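Local coordinates for protein actinorhodin polyketide putative beta-ketoacyl synthase 2 (Streptomyces coelicolor A3, PDB 1TQY) that serves as the chain length factor of actinorhodin biosynthesis, a beta-ketoacyl synthase family protein that probably takes part in building the polyketide chain, at residues Q75-T80 and G116-H121; M106-A111 and G160-L165; N290-G295 and A405-R410; G328-V333 and G376-L381. All coordinates share one frame; numbering follows the deposited sequence.

Interaction 1 of 4, residues Q75-T80 and G116-H121; sequences QTDPST and GFDFTH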
loop_
_atom_site.group_PDB
_atom_site.type_symbol
_atom_site.label_atom_id
_atom_site.label_comp_id
_atom_site.label_asym_id
_atom_site.label_seq_id
_atom_site.Cartn_x
_atom_site.Cartn_y
_atom_site.Cartn_z
ATOM N N GLN B 75 -5.892 7.373 19.702
ATOM C CA GLN B 75 -6.036 6.533 18.515
ATOM C C GLN B 75 -4.850 6.490 17.559
ATOM O O GLN B 75 -4.932 5.870 16.498
ATOM C CB GLN B 75 -7.277 6.977 17.727
ATOM C CG GLN B 75 -7.202 8.420 17.211
ATOM C CD GLN B 75 -8.383 8.809 16.341
ATOM O OE1 GLN B 75 -9.477 9.071 16.836
ATOM N NE2 GLN B 75 -8.164 8.849 15.035
ATOM N N THR B 76 -3.744 7.118 17.928
ATOM C CA THR B 76 -2.590 7.134 17.050
ATOM C C THR B 76 -1.344 6.449 17.594
ATOM O O THR B 76 -1.012 6.542 18.782
ATOM C CB THR B 76 -2.236 8.570 16.659
ATOM O OG1 THR B 76 -2.106 9.363 17.844
ATOM C CG2 THR B 76 -3.325 9.153 15.772
ATOM N N ASP B 77 -0.671 5.752 16.686
ATOM C CA ASP B 77 0.562 5.030 16.967
ATOM C C ASP B 77 1.688 6.056 16.907
ATOM O O ASP B 77 1.511 7.141 16.345
ATOM C CB ASP B 77 0.781 3.977 15.869
ATOM C CG ASP B 77 2.071 3.180 16.057
ATOM O OD1 ASP B 77 2.063 2.252 16.893
ATOM O OD2 ASP B 77 3.081 3.499 15.383
ATOM N N PRO B 78 2.857 5.737 17.482
ATOM C CA PRO B 78 3.944 6.717 17.416
ATOM C C PRO B 78 4.244 7.139 15.980
ATOM O O PRO B 78 4.460 8.326 15.702
ATOM C CB PRO B 78 5.116 5.979 18.042
ATOM C CG PRO B 78 4.454 5.179 19.099
ATOM C CD PRO B 78 3.189 4.652 18.418
ATOM N N SER B 79 4.263 6.173 15.070
ATOM C CA SER B 79 4.541 6.478 13.662
ATOM C C SER B 79 3.548 7.496 13.086
ATOM O O SER B 79 3.942 8.428 12.388
ATOM C CB SER B 79 4.495 5.204 12.808
ATOM O OG SER B 79 3.195 4.649 12.811
ATOM N N THR B 80 2.263 7.320 13.375
ATOM C CA THR B 80 1.261 8.236 12.838
ATOM C C THR B 80 1.369 9.662 13.391
ATOM O O THR B 80 1.151 10.650 12.674
ATOM C CB THR B 80 -0.148 7.682 13.073
ATOM O OG1 THR B 80 -0.258 6.406 12.429
ATOM C CG2 THR B 80 -1.201 8.630 12.500
ATOM N N GLY B 116 1.133 0.730 12.323
ATOM C CA GLY B 116 1.178 1.071 13.733
ATOM C C GLY B 116 1.494 -0.149 14.564
ATOM O O GLY B 116 0.647 -0.621 15.308
ATOM N N PHE B 117 2.723 -0.652 14.458
ATOM C CA PHE B 117 3.102 -1.856 15.177
ATOM C C PHE B 117 3.131 -1.762 16.713
ATOM O O PHE B 117 2.693 -2.696 17.371
ATOM C CB PHE B 117 4.437 -2.389 14.654
ATOM C CG PHE B 117 4.546 -3.889 14.726
ATOM C CD1 PHE B 117 3.774 -4.690 13.894
ATOM C CD2 PHE B 117 5.357 -4.498 15.675
ATOM C CE1 PHE B 117 3.802 -6.075 14.005
ATOM C CE2 PHE B 117 5.389 -5.888 15.793
ATOM C CZ PHE B 117 4.607 -6.675 14.957
ATOM N N ASP B 118 3.642 -0.667 17.282
ATOM C CA ASP B 118 3.660 -0.535 18.732
ATOM C C ASP B 118 2.216 -0.669 19.214
ATOM O O ASP B 118 1.919 -1.404 20.154
ATOM C CB ASP B 118 4.207 0.826 19.169
ATOM C CG ASP B 118 4.128 1.024 20.685
ATOM O OD1 ASP B 118 5.008 0.527 21.414
ATOM O OD2 ASP B 118 3.177 1.673 21.142
ATOM N N PHE B 119 1.316 0.041 18.547
ATOM C CA PHE B 119 -0.088 0.002 18.909
ATOM C C PHE B 119 -0.665 -1.403 18.792
ATOM O O PHE B 119 -1.303 -1.894 19.721
ATOM C CB PHE B 119 -0.901 0.971 18.035
ATOM C CG PHE B 119 -2.281 1.262 18.572
ATOM C CD1 PHE B 119 -3.292 0.307 18.502
ATOM C CD2 PHE B 119 -2.552 2.481 19.190
ATOM C CE1 PHE B 119 -4.552 0.553 19.042
ATOM C CE2 PHE B 119 -3.811 2.736 19.734
ATOM C CZ PHE B 119 -4.812 1.769 19.659
ATOM N N THR B 120 -0.440 -2.070 17.667
ATOM C CA THR B 120 -1.016 -3.402 17.514
ATOM C C THR B 120 -0.430 -4.440 18.477
ATOM O O THR B 120 -1.133 -5.362 18.892
ATOM C CB THR B 120 -0.911 -3.905 16.036
ATOM O OG1 THR B 120 -1.840 -4.969 15.838
ATOM C CG2 THR B 120 0.487 -4.433 15.718
ATOM N N HIS B 121 0.849 -4.299 18.830
ATOM C CA HIS B 121 1.475 -5.243 19.759
ATOM C C HIS B 121 0.735 -5.182 21.100
ATOM O O HIS B 121 0.372 -6.212 21.677
ATOM C CB HIS B 121 2.951 -4.898 19.960
ATOM C CG HIS B 121 3.689 -5.848 20.859
ATOM N ND1 HIS B 121 4.990 -5.625 21.258
ATOM C CD2 HIS B 121 3.306 -7.002 21.459
ATOM C CE1 HIS B 121 5.375 -6.598 22.065
ATOM N NE2 HIS B 121 4.373 -7.445 22.204
HETATM O O HOH W 1 4.900 1.403 16.009
#
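Two flat groups lie at this contact, the Asp77 carboxylate and the Phe119 ring. Gly116 CA lies beneath one face of the carboxylate, 3.3 Å from Asp77 CG, an approach that suits a residue without a side chain. Ser79 OG comes to Asp77 OD2 from this face, on the anti side, while Ser79 N reaches the same oxygen from the other face (2.9 Å), the capping bond of Asp77 as N-cap. The second oxygen serves the neighbouring helix: Phe119 N donates to Asp77 OD1 over 2.9 Å, nearly along the C-O axis. Gly116, the N-cap there, has no side chain to offer, and Asp77 supplies a carboxylate instead. With CG anti to its backbone N (chi1 179°), Asp77 sends the group across the gap. A water accepts from Asp118 N at 2.7 Å and lies 2.8 Å from Asp77 OD2. The Phe119 ring lies obliquely near Gln75 C and Thr76 O, and the Pro78 and Asp118 side chains cross at about a right angle, Pro78 CD 4.0 Å from Asp118 CB. Asp118 OD2 is 4.4 Å from Asp77 OD1, a probably unfavourable closeness of like charges that the Asp118 salt bridge to Arg122 should offset. Helices 78-93 and 117-129 start side by side; helix 139-142 packs on Phe119, helix 147-156 touches Thr80, and an aromatic side chain of the neighbouring subunit stacks on His121.

Interaction 2 of 4, residues M106-A111 and G160-L165; sequences MGVVTA and GPSSAL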
loop_
_atom_site.group_PDB
_atom_site.type_symbol
_atom_site.label_atom_id
_atom_site.label_comp_id
_atom_site.label_asym_id
_atom_site.label_seq_id
_atom_site.Cartn_x
_atom_site.Cartn_y
_atom_site.Cartn_z
ATOM N N MET B 106 -6.734 18.288 -3.499
ATOM C CA MET B 106 -5.668 17.903 -2.584
ATOM C C MET B 106 -5.665 16.404 -2.334
ATOM O O MET B 106 -6.640 15.839 -1.831
ATOM C CB MET B 106 -5.808 18.655 -1.266
ATOM C CG MET B 106 -5.680 20.156 -1.429
ATOM S SD MET B 106 -5.848 21.003 0.148
ATOM C CE MET B 106 -7.648 20.947 0.386
ATOM N N GLY B 107 -4.556 15.762 -2.689
ATOM C CA GLY B 107 -4.441 14.325 -2.497
ATOM C C GLY B 107 -3.390 13.946 -1.470
ATOM O O GLY B 107 -2.600 14.783 -1.037
ATOM N N VAL B 108 -3.384 12.679 -1.076
ATOM C CA VAL B 108 -2.417 12.202 -0.099
ATOM C C VAL B 108 -1.904 10.814 -0.473
ATOM O O VAL B 108 -2.674 9.855 -0.567
ATOM C CB VAL B 108 -3.027 12.160 1.331
ATOM C CG1 VAL B 108 -2.006 11.610 2.325
ATOM C CG2 VAL B 108 -3.439 13.568 1.767
ATOM N N VAL B 109 -0.596 10.717 -0.707
ATOM C CA VAL B 109 0.034 9.450 -1.070
ATOM C C VAL B 109 1.216 9.166 -0.148
ATOM O O VAL B 109 2.221 9.873 -0.181
ATOM C CB VAL B 109 0.550 9.472 -2.517
ATOM C CG1 VAL B 109 1.066 8.082 -2.884
ATOM C CG2 VAL B 109 -0.558 9.901 -3.458
ATOM N N THR B 110 1.085 8.128 0.673
ATOM C CA THR B 110 2.147 7.756 1.601
ATOM C C THR B 110 2.574 6.323 1.446
ATOM O O THR B 110 1.868 5.519 0.844
ATOM C CB THR B 110 1.699 7.871 3.073
ATOM O OG1 THR B 110 0.601 6.972 3.295
ATOM C CG2 THR B 110 1.303 9.302 3.416
ATOM N N ALA B 111 3.742 6.003 1.988
ATOM C CA ALA B 111 4.207 4.622 1.978
ATOM C C ALA B 111 4.243 4.238 3.462
ATOM O O ALA B 111 4.461 5.092 4.318
ATOM C CB ALA B 111 5.600 4.525 1.363
ATOM N N GLY B 160 -9.061 14.605 -2.589
ATOM C CA GLY B 160 -8.654 14.134 -3.900
ATOM C C GLY B 160 -8.155 12.699 -3.877
ATOM O O GLY B 160 -8.186 12.043 -2.828
ATOM N N PRO B 161 -7.675 12.184 -5.025
ATOM C CA PRO B 161 -7.159 10.815 -5.163
ATOM C C PRO B 161 -6.006 10.610 -4.184
ATOM O O PRO B 161 -5.046 11.376 -4.189
ATOM C CB PRO B 161 -6.662 10.760 -6.606
ATOM C CG PRO B 161 -7.337 11.898 -7.279
ATOM C CD PRO B 161 -7.417 12.966 -6.244
ATOM N N SER B 162 -6.105 9.575 -3.361
ATOM C CA SER B 162 -5.087 9.285 -2.367
ATOM C C SER B 162 -4.776 7.792 -2.320
ATOM O O SER B 162 -5.568 6.970 -2.790
ATOM C CB SER B 162 -5.566 9.730 -0.987
ATOM O OG SER B 162 -5.702 11.143 -0.915
ATOM N N SER B 163 -3.629 7.434 -1.742
ATOM C CA SER B 163 -3.242 6.024 -1.636
ATOM C C SER B 163 -2.181 5.768 -0.577
ATOM O O SER B 163 -1.635 6.692 0.026
ATOM C CB SER B 163 -2.737 5.511 -2.993
ATOM O OG SER B 163 -2.806 4.091 -3.058
ATOM N N ALA B 164 -1.929 4.487 -0.343
ATOM C CA ALA B 164 -0.919 4.028 0.608
ATOM C C ALA B 164 -0.290 2.819 -0.067
ATOM O O ALA B 164 -0.992 1.941 -0.571
ATOM C CB ALA B 164 -1.556 3.625 1.938
ATOM N N LEU B 165 1.035 2.789 -0.064
ATOM C CA LEU B 165 1.795 1.735 -0.707
ATOM C C LEU B 165 2.708 1.075 0.306
ATOM O O LEU B 165 3.061 1.683 1.310
ATOM C CB LEU B 165 2.655 2.343 -1.823
ATOM C CG LEU B 165 1.950 3.179 -2.889
ATOM C CD1 LEU B 165 2.960 3.700 -3.908
ATOM C CD2 LEU B 165 0.903 2.331 -3.578
#
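Val108 is held from both of its backbone poles: its N donates to Ser162 OG at 2.8 Å, and its O accepts from Ser163 N. In a regular parallel pair the N-H would go to a main-chain carbonyl, but Pro161 O stands 3.8 Å from Val108 N, and the serine hydroxyl takes that place. Ser162 OG sits beside its own backbone N (chi1 -66°), and from there it also donates to Gly160 O, a longer bond of 3.3 Å. Before it, at the start of both segments, Gly160 N donates to Met106 O, meeting it from above the carbonyl plane. Beyond this irregular start the strands settle into parallel pairing, with Thr110 N bonded to Ser163 O (3.1 Å) and Leu165 N to Thr110 O (3.0 Å). Gly107 and Gly160 suit their places because a side-chain carbon would collide with Pro161 O and Met106 O respectively, and small Ser163, Ala164 and Ala111 suit a tightly layered sheet.

One face, carrying Thr110 and Ala164, is packed by helix 147-156, whose Thr149 OG1 is bonded to both Thr110 OG1 and Ser163 O. The face of Val109, Ala111 and Leu165 meets helix 171-185. Strand 189-196 flanks strand 106-111, and Leu165 pairs antiparallel with a strand of the neighbouring subunit, continuing the sheet across the interface as in other dimers of the thiolase fold. Chemically, hydroxyls here do backbone work between helices 147-156 and 171-185: Ser162 OG satisfies the buried Val108 N, and Thr149 adds a second bond to Ser163 O.

Interaction 3 of 4, residues N290-G295 and A405-R410; sequences NDAGTG and AAVLRR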
loop_
_atom_site.group_PDB
_atom_site.type_symbol
_atom_site.label_atom_id
_atom_site.label_comp_id
_atom_site.label_asym_id
_atom_site.label_seq_id
_atom_site.Cartn_x
_atom_site.Cartn_y
_atom_site.Cartn_z
ATOM N N ASN B 290 15.643 8.686 -18.101
ATOM C CA ASN B 290 14.918 8.877 -19.361
ATOM C C ASN B 290 13.635 9.662 -19.155
ATOM O O ASN B 290 13.273 10.523 -19.959
ATOM C CB ASN B 290 14.534 7.535 -19.983
ATOM C CG ASN B 290 15.679 6.874 -20.696
ATOM O OD1 ASN B 290 16.348 7.493 -21.527
ATOM N ND2 ASN B 290 15.910 5.600 -20.388
ATOM N N ASP B 291 12.937 9.318 -18.084
ATOM C CA ASP B 291 11.689 9.965 -17.733
ATOM C C ASP B 291 11.981 11.453 -17.546
ATOM O O ASP B 291 11.201 12.306 -17.957
ATOM C CB ASP B 291 11.151 9.326 -16.448
ATOM C CG ASP B 291 9.796 9.860 -16.040
ATOM O OD1 ASP B 291 9.037 10.310 -16.922
ATOM O OD2 ASP B 291 9.488 9.805 -14.830
ATOM N N ALA B 292 13.135 11.746 -16.962
ATOM C CA ALA B 292 13.554 13.116 -16.696
ATOM C C ALA B 292 14.151 13.795 -17.923
ATOM O O ALA B 292 14.338 15.008 -17.926
ATOM C CB ALA B 292 14.562 13.127 -15.566
ATOM N N GLY B 293 14.447 13.017 -18.961
ATOM C CA GLY B 293 15.033 13.591 -20.159
ATOM C C GLY B 293 16.451 14.066 -19.893
ATOM O O GLY B 293 16.913 15.045 -20.484
ATOM N N THR B 294 17.140 13.379 -18.986
ATOM C CA THR B 294 18.511 13.726 -18.636
ATOM C C THR B 294 19.461 12.535 -18.738
ATOM O O THR B 294 19.103 11.415 -18.380
ATOM C CB THR B 294 18.605 14.296 -17.205
ATOM O OG1 THR B 294 19.966 14.226 -16.755
ATOM C CG2 THR B 294 17.722 13.521 -16.253
ATOM N N GLY B 295 20.677 12.785 -19.218
ATOM C CA GLY B 295 21.652 11.717 -19.362
ATOM C C GLY B 295 22.527 11.505 -18.140
ATOM O O GLY B 295 22.536 12.335 -17.236
ATOM N N ALA B 405 14.177 4.687 -8.117
ATOM C CA ALA B 405 15.076 5.780 -8.431
ATOM C C ALA B 405 14.287 7.053 -8.706
ATOM O O ALA B 405 13.187 7.007 -9.257
ATOM C CB ALA B 405 15.930 5.419 -9.632
ATOM N N ALA B 406 14.859 8.189 -8.326
ATOM C CA ALA B 406 14.198 9.468 -8.511
ATOM C C ALA B 406 15.217 10.536 -8.857
ATOM O O ALA B 406 16.253 10.658 -8.203
ATOM C CB ALA B 406 13.459 9.855 -7.246
ATOM N N VAL B 407 14.930 11.311 -9.892
ATOM C CA VAL B 407 15.846 12.372 -10.286
ATOM C C VAL B 407 15.236 13.726 -9.947
ATOM O O VAL B 407 14.083 13.996 -10.269
ATOM C CB VAL B 407 16.207 12.259 -11.792
ATOM C CG1 VAL B 407 15.019 11.760 -12.564
ATOM C CG2 VAL B 407 16.681 13.609 -12.323
ATOM N N LEU B 408 16.015 14.566 -9.272
ATOM C CA LEU B 408 15.560 15.891 -8.854
ATOM C C LEU B 408 16.390 16.984 -9.518
ATOM O O LEU B 408 17.545 16.763 -9.880
ATOM C CB LEU B 408 15.693 16.027 -7.335
ATOM C CG LEU B 408 15.013 14.960 -6.473
ATOM C CD1 LEU B 408 15.346 15.196 -5.027
ATOM C CD2 LEU B 408 13.509 15.007 -6.694
ATOM N N ARG B 409 15.797 18.165 -9.669
ATOM C CA ARG B 409 16.500 19.296 -10.269
ATOM C C ARG B 409 16.402 20.542 -9.408
ATOM O O ARG B 409 15.404 20.761 -8.727
ATOM C CB ARG B 409 15.934 19.633 -11.646
ATOM C CG ARG B 409 16.207 18.621 -12.722
ATOM C CD ARG B 409 16.456 19.330 -14.040
ATOM N NE ARG B 409 16.520 18.382 -15.145
ATOM C CZ ARG B 409 15.461 17.752 -15.642
ATOM N NH1 ARG B 409 14.255 17.977 -15.135
ATOM N NH2 ARG B 409 15.611 16.887 -16.636
ATOM N N ARG B 410 17.449 21.358 -9.458
ATOM C CA ARG B 410 17.513 22.608 -8.711
ATOM C C ARG B 410 16.420 23.528 -9.235
ATOM O O ARG B 410 16.227 23.637 -10.448
ATOM C CB ARG B 410 18.871 23.277 -8.937
ATOM C CG ARG B 410 19.536 23.885 -7.702
ATOM C CD ARG B 410 18.764 25.046 -7.077
ATOM N NE ARG B 410 17.623 24.616 -6.267
ATOM C CZ ARG B 410 16.951 25.417 -5.443
ATOM N NH1 ARG B 410 17.305 26.692 -5.319
ATOM N NH2 ARG B 410 15.924 24.949 -4.749
#
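Val407 pushes its CG1 branch against the methyl of Ala292: Ala292 CB and Val407 CG1 are 3.3 Å apart, tighter than ordinary van der Waals contact. Its chi1 of 35° falls short of a fully staggered value, consistent with a squeezed fit, and a residue as small as alanine suits a helix end brought this close to a strand. The second branch, Val407 CG2, meets Thr294 CG2 tip to tip at 4.1 Å. Two residues on, Arg409 supplies the polar part of the contact. Its chain bends at CD (chi2 -143°), and the guanidinium presents its edge to the helix end: Arg409 NH2 donates to Ala292 O over a short 2.6 Å, and the oxygen lies in the guanidinium plane. Thr294 CG2 approaches the same nitrogen, Arg409 NH2, at 4.0 Å. The carbonyls at a helix C terminus carry the negative end of its dipole, so a positive group there should be favoured electrostatically; Arg409 NH1 also makes a long, weak ion pair with Glu261. Thr294 OG1 is hydrogen-bonded to Asp298. Ala263, on strand 260-269, touches Ala292, Val407 and Arg409, and so joins the helix end to the sheet. Gly293 closes the helix with positive phi, which glycine accepts readily, and bonds back into the last turn. This is a Schellman motif, here laid against an antiparallel strand of the C-terminal half of a thiolase-type fold.

Interaction 4 of 4, residues G328-V333 and G376-L381; sequences GVPVTV and GIDLVL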
loop_
_atom_site.group_PDB
_atom_site.type_symbol
_atom_site.label_atom_id
_atom_site.label_comp_id
_atom_site.label_asym_id
_atom_site.label_seq_id
_atom_site.Cartn_x
_atom_site.Cartn_y
_atom_site.Cartn_z
ATOM N N GLY B 328 32.766 7.817 -11.131
ATOM C CA GLY B 328 32.246 8.769 -12.105
ATOM C C GLY B 328 31.282 9.843 -11.619
ATOM O O GLY B 328 30.904 10.734 -12.379
ATOM N N VAL B 329 30.880 9.768 -10.357
ATOM C CA VAL B 329 29.960 10.745 -9.819
ATOM C C VAL B 329 30.011 10.722 -8.302
ATOM O O VAL B 329 30.205 9.673 -7.696
ATOM C CB VAL B 329 28.510 10.465 -10.340
ATOM C CG1 VAL B 329 28.036 9.093 -9.862
ATOM C CG2 VAL B 329 27.564 11.567 -9.907
ATOM N N PRO B 330 29.891 11.899 -7.668
ATOM C CA PRO B 330 29.925 11.940 -6.207
ATOM C C PRO B 330 28.809 11.072 -5.661
ATOM O O PRO B 330 27.690 11.105 -6.170
ATOM C CB PRO B 330 29.700 13.418 -5.900
ATOM C CG PRO B 330 30.402 14.092 -7.045
ATOM C CD PRO B 330 29.941 13.259 -8.237
ATOM N N VAL B 331 29.112 10.278 -4.648
ATOM C CA VAL B 331 28.088 9.439 -4.051
ATOM C C VAL B 331 28.061 9.802 -2.580
ATOM O O VAL B 331 29.097 10.108 -1.994
ATOM C CB VAL B 331 28.412 7.932 -4.174
ATOM C CG1 VAL B 331 27.337 7.111 -3.456
ATOM C CG2 VAL B 331 28.484 7.528 -5.638
ATOM N N THR B 332 26.878 9.785 -1.981
ATOM C CA THR B 332 26.772 10.099 -0.567
ATOM C C THR B 332 25.640 9.329 0.096
ATOM O O THR B 332 24.678 8.921 -0.556
ATOM C CB THR B 332 26.612 11.625 -0.337
ATOM O OG1 THR B 332 26.642 11.887 1.070
ATOM C CG2 THR B 332 25.293 12.127 -0.894
ATOM N N VAL B 333 25.773 9.113 1.400
ATOM C CA VAL B 333 24.778 8.375 2.161
ATOM C C VAL B 333 24.543 9.066 3.505
ATOM O O VAL B 333 25.035 8.620 4.542
ATOM C CB VAL B 333 25.251 6.914 2.398
ATOM C CG1 VAL B 333 24.198 6.123 3.152
ATOM C CG2 VAL B 333 25.551 6.252 1.056
ATOM N N GLY B 376 34.596 0.960 -6.235
ATOM C CA GLY B 376 34.863 1.977 -7.236
ATOM C C GLY B 376 33.919 3.165 -7.178
ATOM O O GLY B 376 33.310 3.518 -8.179
ATOM N N ILE B 377 33.782 3.792 -6.014
ATOM C CA ILE B 377 32.890 4.936 -5.915
ATOM C C ILE B 377 33.575 6.143 -5.299
ATOM O O ILE B 377 34.532 6.008 -4.537
ATOM C CB ILE B 377 31.638 4.620 -5.076
ATOM C CG1 ILE B 377 32.043 4.238 -3.655
ATOM C CG2 ILE B 377 30.846 3.495 -5.731
ATOM C CD1 ILE B 377 30.857 4.030 -2.728
ATOM N N ASP B 378 33.097 7.332 -5.649
ATOM C CA ASP B 378 33.640 8.564 -5.094
ATOM C C ASP B 378 32.697 8.981 -3.960
ATOM O O ASP B 378 31.761 9.741 -4.189
ATOM C CB ASP B 378 33.694 9.646 -6.183
ATOM C CG ASP B 378 34.158 10.999 -5.650
ATOM O OD1 ASP B 378 34.761 11.048 -4.557
ATOM O OD2 ASP B 378 33.934 12.016 -6.334
ATOM N N LEU B 379 32.930 8.469 -2.750
ATOM C CA LEU B 379 32.076 8.795 -1.597
ATOM C C LEU B 379 32.412 10.123 -0.937
ATOM O O LEU B 379 33.579 10.434 -0.733
ATOM C CB LEU B 379 32.169 7.716 -0.514
ATOM C CG LEU B 379 31.003 6.753 -0.280
ATOM C CD1 LEU B 379 31.212 6.072 1.075
ATOM C CD2 LEU B 379 29.675 7.488 -0.289
ATOM N N VAL B 380 31.384 10.898 -0.597
ATOM C CA VAL B 380 31.588 12.173 0.079
ATOM C C VAL B 380 31.612 11.898 1.583
ATOM O O VAL B 380 30.581 11.604 2.185
ATOM C CB VAL B 380 30.454 13.167 -0.226
ATOM C CG1 VAL B 380 30.754 14.496 0.447
ATOM C CG2 VAL B 380 30.329 13.374 -1.740
ATOM N N LEU B 381 32.792 12.001 2.183
ATOM C CA LEU B 381 32.955 11.735 3.604
ATOM C C LEU B 381 33.417 12.941 4.410
ATOM O O LEU B 381 34.058 13.848 3.881
ATOM C CB LEU B 381 33.958 10.598 3.807
ATOM C CG LEU B 381 33.692 9.288 3.067
ATOM C CD1 LEU B 381 34.919 8.379 3.177
ATOM C CD2 LEU B 381 32.472 8.613 3.637
HETATM O O HOH W 2 31.391 7.165 -7.707
#
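Val331 N donates to Asp378 O at 2.7 Å, one of two backbone bonds that make up the close-packed half of the contact. In the other, Val331 O receives Val380 N at 2.8 Å, almost straight on (C=O...N angle 177°), so the two bonds bracket Leu379 in the manner of a parallel strand pair. Around them the apolar groups close in. Leu379 sets its CG away from the staggered positions (chi1 -107°). Its CD2 atom lies 3.2 Å from Val331 O and 4.0 Å from Val331 CG1. Val331 CG2 faces Ile377 CB, while Val380 CG2 touches Pro330 CB at 4.2 Å. Branched side chains suit this extended backbone and fill its flanks.

Toward Val329 the pairing opens. Here Asp378 N reaches Val329 O through a water in the widening gap: the water donates to Val329 O (2.8 Å) and accepts from Asp378 N (2.7 Å), replacing a direct bond. Asp378 leans its carboxylate past the Pro330 ring, but its main polar partner is Arg385, by a salt bridge. At the other end Thr332 OG1 is tied to Ala363 O, and strand 301-303 flanks strand 330-332 on its far side. The chemistry is that of a short edge pairing: two strong backbone bonds under an aliphatic cover fix the register, and a water completes the hydrogen bonding where the strands splay.

How the interactions relate
Interactions 1 and 2 interlock along the chain: helix 78-93 leads to strand 106-111, which in turn leads to helix 117-129. Their centres lie 20 Å apart and their nearest atoms about 8 Å, without touching. Both also reach the neighbouring subunit, whereas no other chain of the assembly touches interactions 3 and 4. Interaction 4 is nested in the loop that interaction 3 closes; their centres are 18 Å apart. Interactions 1 and 4, 37 Å apart, stand on opposite sides of the chain's centre. The bound sodium ion, held at Pro21 and Gln58, is about 14 Å from the Pro78 side chain of interaction 1, so that contact does not form the metal site.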